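PDB 2D5W: peptide ABC transporter, peptide-binding protein from Thermus thermophilus, which binds oligopeptides, here a pentapeptide, and probably delivers them to an ABC transporter for uptake across the membrane. Local coordinates for residues V56-R70 with R80-K92. Residues are numbered along the deposited sequence; the frame is centred on the assembly and turned at random.
Sequences VLATEVPTLENGRLR and RLEMDITIRPDAK
Two nitrogens of Arg68 converge on the hydroxyl of Thr86: NH1 lies 2.8 Å from OG1 and NH2 3.0 Å from the same atom, both bonds near the guanidinium plane. Asn136 is a further partner of OG1. The Arg68 chain, extended from CG to NE, runs past Asp84, and NH2 also meets Asp84 O at 3.1 Å, from above the carbonyl plane. Arg68 NE forms a salt bridge with Glu60 OE1 (2.6 Å), so three acceptors fix the rotation of the group. Arginine suits this place, having the reach and an N-H for each partner. Nearby, Arg70 bends at chi3 (-63°) and turns its guanidinium end-on to Asp84, NH2 to OD1 and NH1 to OD2, while NE and NH1 share Glu82 OE2. The planes of Arg70 and Glu82 stand almost perpendicular, 89° apart. Arg130 forms a further salt bridge with Glu82 OE2, and Thr138 a hydrogen bond with Asp84 OD2. This is an antiparallel hairpin, strands 69-75 and 78-86, at the edge of a four-stranded sheet. On the face opposite Arg70 and Glu82, buried Met83 and Pro62 meet CG to CG (3.5 Å), slim carbons suited to close packing beside Leu69 CD2. At the strand's end Thr59 N donates to Thr86 O, and just past it Arg88 N to Leu57 O, flanking a single bridge between Ala58 and Ile87.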
loop_
_atom_site.group_PDB
_atom_site.type_symbol
_atom_site.label_atom_id
_atom_site.label_comp_id
_atom_site.label_asym_id
_atom_site.label_seq_id
_atom_site.Cartn_x
_atom_site.Cartn_y
_atom_site.Cartn_z
ATOM N N VAL A 56 -17.640 12.798 3.607
ATOM C CA VAL A 56 -18.235 11.526 3.982
ATOM C C VAL A 56 -18.722 11.713 5.420
ATOM O O VAL A 56 -19.860 12.140 5.616
ATOM C CB VAL A 56 -17.241 10.345 3.842
ATOM C CG1 VAL A 56 -17.918 9.039 4.260
ATOM C CG2 VAL A 56 -16.778 10.241 2.386
ATOM N N LEU A 57 -17.893 11.449 6.425
ATOM C CA LEU A 57 -18.359 11.651 7.794
ATOM C C LEU A 57 -18.226 13.099 8.270
ATOM O O LEU A 57 -18.724 13.445 9.342
ATOM C CB LEU A 57 -17.656 10.695 8.762
ATOM C CG LEU A 57 -18.003 9.218 8.537
ATOM C CD1 LEU A 57 -17.413 8.377 9.657
ATOM C CD2 LEU A 57 -19.515 9.037 8.483
ATOM N N ALA A 58 -17.555 13.934 7.478
ATOM C CA ALA A 58 -17.417 15.357 7.794
ATOM C C ALA A 58 -18.522 16.082 7.020
ATOM O O ALA A 58 -19.039 15.560 6.034
ATOM C CB ALA A 58 -16.050 15.870 7.368
ATOM N N THR A 59 -18.877 17.286 7.459
ATOM C CA THR A 59 -19.945 18.050 6.816
ATOM C C THR A 59 -19.598 18.645 5.459
ATOM O O THR A 59 -20.470 18.788 4.600
ATOM C CB THR A 59 -20.410 19.208 7.706
ATOM O OG1 THR A 59 -19.303 20.083 7.949
ATOM C CG2 THR A 59 -20.951 18.686 9.031
ATOM N N GLU A 60 -18.337 19.010 5.267
ATOM C CA GLU A 60 -17.927 19.601 4.004
ATOM C C GLU A 60 -16.418 19.637 3.856
ATOM O O GLU A 60 -15.676 19.621 4.840
ATOM C CB GLU A 60 -18.494 21.020 3.871
ATOM C CG GLU A 60 -18.018 21.993 4.932
ATOM C CD GLU A 60 -18.561 23.398 4.721
ATOM O OE1 GLU A 60 -18.258 24.283 5.545
ATOM O OE2 GLU A 60 -19.291 23.619 3.731
ATOM N N VAL A 61 -15.967 19.678 2.609
ATOM C CA VAL A 61 -14.545 19.726 2.314
ATOM C C VAL A 61 -14.004 21.114 2.644
ATOM O O VAL A 61 -14.553 22.124 2.204
ATOM C CB VAL A 61 -14.285 19.429 0.823
ATOM C CG1 VAL A 61 -12.805 19.555 0.515
ATOM C CG2 VAL A 61 -14.778 18.030 0.480
ATOM N N PRO A 62 -12.931 21.183 3.442
ATOM C CA PRO A 62 -12.353 22.481 3.798
ATOM C C PRO A 62 -11.642 23.123 2.611
ATOM O O PRO A 62 -10.932 22.449 1.867
ATOM C CB PRO A 62 -11.389 22.131 4.926
ATOM C CG PRO A 62 -10.953 20.736 4.576
ATOM C CD PRO A 62 -12.254 20.087 4.155
ATOM N N THR A 63 -11.846 24.423 2.427
ATOM C CA THR A 63 -11.207 25.147 1.334
ATOM C C THR A 63 -10.882 26.557 1.798
ATOM O O THR A 63 -11.305 26.978 2.875
ATOM C CB THR A 63 -12.126 25.272 0.107
ATOM O OG1 THR A 63 -13.220 26.144 0.420
ATOM C CG2 THR A 63 -12.664 23.909 -0.306
ATOM N N LEU A 64 -10.121 27.284 0.991
ATOM C CA LEU A 64 -9.789 28.657 1.330
ATOM C C LEU A 64 -11.073 29.465 1.199
ATOM O O LEU A 64 -11.338 30.372 1.990
ATOM C CB LEU A 64 -8.732 29.209 0.371
ATOM C CG LEU A 64 -7.311 28.662 0.509
ATOM C CD1 LEU A 64 -6.462 29.152 -0.656
ATOM C CD2 LEU A 64 -6.715 29.112 1.836
ATOM N N GLU A 65 -11.879 29.101 0.205
ATOM C CA GLU A 65 -13.140 29.775 -0.083
ATOM C C GLU A 65 -14.140 29.768 1.068
ATOM O O GLU A 65 -14.859 30.749 1.262
ATOM C CB GLU A 65 -13.799 29.162 -1.324
ATOM C CG GLU A 65 -12.878 29.038 -2.529
ATOM C CD GLU A 65 -11.969 27.829 -2.440
ATOM O OE1 GLU A 65 -12.492 26.694 -2.467
ATOM O OE2 GLU A 65 -10.737 28.007 -2.343
ATOM N N ASN A 66 -14.214 28.670 1.819
ATOM C CA ASN A 66 -15.144 28.615 2.943
ATOM C C ASN A 66 -14.457 28.879 4.282
ATOM O O ASN A 66 -15.050 28.684 5.345
ATOM C CB ASN A 66 -15.910 27.278 2.987
ATOM C CG ASN A 66 -15.002 26.060 3.071
ATOM O OD1 ASN A 66 -13.934 26.098 3.678
ATOM N ND2 ASN A 66 -15.447 24.958 2.477
ATOM N N GLY A 67 -13.207 29.328 4.218
ATOM C CA GLY A 67 -12.458 29.651 5.421
ATOM C C GLY A 67 -12.023 28.500 6.306
ATOM O O GLY A 67 -11.525 28.727 7.409
ATOM N N ARG A 68 -12.204 27.266 5.845
ATOM C CA ARG A 68 -11.803 26.113 6.644
ATOM C C ARG A 68 -10.322 25.787 6.482
ATOM O O ARG A 68 -9.768 24.990 7.239
ATOM C CB ARG A 68 -12.666 24.896 6.305
ATOM C CG ARG A 68 -14.066 24.948 6.903
ATOM C CD ARG A 68 -14.890 23.756 6.445
ATOM N NE ARG A 68 -16.201 23.696 7.090
ATOM C CZ ARG A 68 -16.421 23.242 8.321
ATOM N NH1 ARG A 68 -17.655 23.236 8.808
ATOM N NH2 ARG A 68 -15.420 22.781 9.060
ATOM N N LEU A 69 -9.685 26.392 5.484
ATOM C CA LEU A 69 -8.254 26.206 5.274
ATOM C C LEU A 69 -7.565 27.542 5.509
ATOM O O LEU A 69 -8.029 28.581 5.029
ATOM C CB LEU A 69 -7.940 25.743 3.849
ATOM C CG LEU A 69 -8.319 24.331 3.400
ATOM C CD1 LEU A 69 -7.794 24.122 1.987
ATOM C CD2 LEU A 69 -7.729 23.287 4.343
ATOM N N ARG A 70 -6.469 27.515 6.256
ATOM C CA ARG A 70 -5.697 28.721 6.532
ATOM C C ARG A 70 -4.217 28.419 6.357
ATOM O O ARG A 70 -3.672 27.528 7.010
ATOM C CB ARG A 70 -5.950 29.220 7.957
ATOM C CG ARG A 70 -7.328 29.820 8.181
ATOM C CD ARG A 70 -7.497 30.253 9.629
ATOM N NE ARG A 70 -7.406 29.115 10.540
ATOM C CZ ARG A 70 -8.344 28.182 10.670
ATOM N NH1 ARG A 70 -8.167 27.181 11.521
ATOM N NH2 ARG A 70 -9.462 28.255 9.961
ATOM N N ARG A 80 2.438 26.979 7.348
ATOM C CA ARG A 80 1.677 26.300 8.379
ATOM C C ARG A 80 0.294 26.189 7.754
ATOM O O ARG A 80 -0.244 27.177 7.252
ATOM C CB ARG A 80 1.591 27.153 9.644
ATOM C CG ARG A 80 0.677 26.598 10.732
ATOM C CD ARG A 80 0.360 27.685 11.754
ATOM N NE ARG A 80 -0.514 27.233 12.834
ATOM C CZ ARG A 80 -0.106 26.537 13.891
ATOM N NH1 ARG A 80 1.171 26.207 14.021
ATOM N NH2 ARG A 80 -0.978 26.179 14.825
ATOM N N LEU A 81 -0.261 24.984 7.744
ATOM C CA LEU A 81 -1.591 24.782 7.195
ATOM C C LEU A 81 -2.525 24.329 8.303
ATOM O O LEU A 81 -2.196 23.415 9.063
ATOM C CB LEU A 81 -1.585 23.712 6.098
ATOM C CG LEU A 81 -2.985 23.245 5.675
ATOM C CD1 LEU A 81 -3.717 24.374 4.958
ATOM C CD2 LEU A 81 -2.875 22.024 4.777
ATOM N N GLU A 82 -3.675 24.987 8.405
ATOM C CA GLU A 82 -4.689 24.611 9.384
ATOM C C GLU A 82 -5.914 24.201 8.584
ATOM O O GLU A 82 -6.307 24.877 7.631
ATOM C CB GLU A 82 -5.020 25.771 10.329
ATOM C CG GLU A 82 -3.883 26.109 11.283
ATOM C CD GLU A 82 -4.321 26.960 12.461
ATOM O OE1 GLU A 82 -3.461 27.272 13.313
ATOM O OE2 GLU A 82 -5.517 27.314 12.540
ATOM N N MET A 83 -6.506 23.077 8.973
ATOM C CA MET A 83 -7.664 22.532 8.286
ATOM C C MET A 83 -8.797 22.232 9.266
ATOM O O MET A 83 -8.684 21.321 10.087
ATOM C CB MET A 83 -7.243 21.253 7.569
ATOM C CG MET A 83 -8.360 20.496 6.898
ATOM S SD MET A 83 -7.760 18.905 6.327
ATOM C CE MET A 83 -6.836 19.453 4.973
ATOM N N ASP A 84 -9.883 22.995 9.171
ATOM C CA ASP A 84 -11.036 22.827 10.057
ATOM C C ASP A 84 -12.011 21.779 9.543
ATOM O O ASP A 84 -12.550 21.903 8.441
ATOM C CB ASP A 84 -11.806 24.141 10.206
ATOM C CG ASP A 84 -10.995 25.237 10.866
ATOM O OD1 ASP A 84 -11.423 26.407 10.764
ATOM O OD2 ASP A 84 -9.954 24.944 11.487
ATOM N N ILE A 85 -12.254 20.764 10.362
ATOM C CA ILE A 85 -13.176 19.694 10.012
ATOM C C ILE A 85 -14.309 19.634 11.026
ATOM O O ILE A 85 -14.078 19.745 12.230
ATOM C CB ILE A 85 -12.452 18.331 9.996
ATOM C CG1 ILE A 85 -11.353 18.353 8.932
ATOM C CG2 ILE A 85 -13.453 17.201 9.746
ATOM C CD1 ILE A 85 -10.534 17.086 8.853
ATOM N N THR A 86 -15.532 19.482 10.528
ATOM C CA THR A 86 -16.702 19.366 11.388
ATOM C C THR A 86 -17.287 17.974 11.168
ATOM O O THR A 86 -17.647 17.613 10.049
ATOM C CB THR A 86 -17.780 20.418 11.041
ATOM O OG1 THR A 86 -17.234 21.735 11.179
ATOM C CG2 THR A 86 -18.978 20.278 11.971
ATOM N N ILE A 87 -17.363 17.190 12.236
ATOM C CA ILE A 87 -17.916 15.842 12.153
ATOM C C ILE A 87 -19.438 15.945 12.071
ATOM O O ILE A 87 -20.048 16.699 12.828
ATOM C CB ILE A 87 -17.538 15.010 13.402
ATOM C CG1 ILE A 87 -16.014 14.947 13.552
ATOM C CG2 ILE A 87 -18.132 13.606 13.292
ATOM C CD1 ILE A 87 -15.547 14.257 14.822
ATOM N N ARG A 88 -20.054 15.207 11.149
ATOM C CA ARG A 88 -21.510 15.228 11.014
ATOM C C ARG A 88 -22.164 14.846 12.336
ATOM O O ARG A 88 -21.655 14.004 13.070
ATOM C CB ARG A 88 -21.973 14.238 9.943
ATOM C CG ARG A 88 -21.677 14.645 8.515
ATOM C CD ARG A 88 -22.158 13.580 7.536
ATOM N NE ARG A 88 -23.579 13.283 7.708
ATOM C CZ ARG A 88 -24.466 13.272 6.718
ATOM N NH1 ARG A 88 -25.737 12.991 6.969
ATOM N NH2 ARG A 88 -24.085 13.552 5.479
ATOM N N PRO A 89 -23.318 15.453 12.648
ATOM C CA PRO A 89 -24.020 15.150 13.897
ATOM C C PRO A 89 -24.506 13.707 13.981
ATOM O O PRO A 89 -24.729 13.183 15.072
ATOM C CB PRO A 89 -25.175 16.148 13.890
ATOM C CG PRO A 89 -25.456 16.329 12.429
ATOM C CD PRO A 89 -24.063 16.441 11.849
ATOM N N ASP A 90 -24.668 13.072 12.824
ATOM C CA ASP A 90 -25.145 11.695 12.766
ATOM C C ASP A 90 -24.064 10.643 12.505
ATOM O O ASP A 90 -24.377 9.494 12.196
ATOM C CB ASP A 90 -26.260 11.568 11.720
ATOM C CG ASP A 90 -25.898 12.204 10.395
ATOM O OD1 ASP A 90 -24.706 12.504 10.173
ATOM O OD2 ASP A 90 -26.810 12.397 9.562
ATOM N N ALA A 91 -22.796 11.026 12.628
ATOM C CA ALA A 91 -21.707 10.069 12.429
ATOM C C ALA A 91 -21.708 9.178 13.667
ATOM O O ALA A 91 -21.547 9.666 14.786
ATOM C CB ALA A 91 -20.379 10.799 12.306
ATOM N N LYS A 92 -21.888 7.876 13.469
ATOM C CA LYS A 92 -21.948 6.950 14.593
ATOM C C LYS A 92 -21.249 5.617 14.385
ATOM O O LYS A 92 -21.172 5.101 13.268
ATOM C CB LYS A 92 -23.411 6.654 14.954
ATOM C CG LYS A 92 -24.222 7.861 15.387
ATOM C CD LYS A 92 -25.620 7.456 15.836
ATOM C CE LYS A 92 -26.473 8.681 16.123
ATOM N NZ LYS A 92 -25.802 9.614 17.067
HETATM O O HOH W 1 -21.456 13.896 4.205
HETATM O O HOH W 2 -16.369 19.723 7.664
#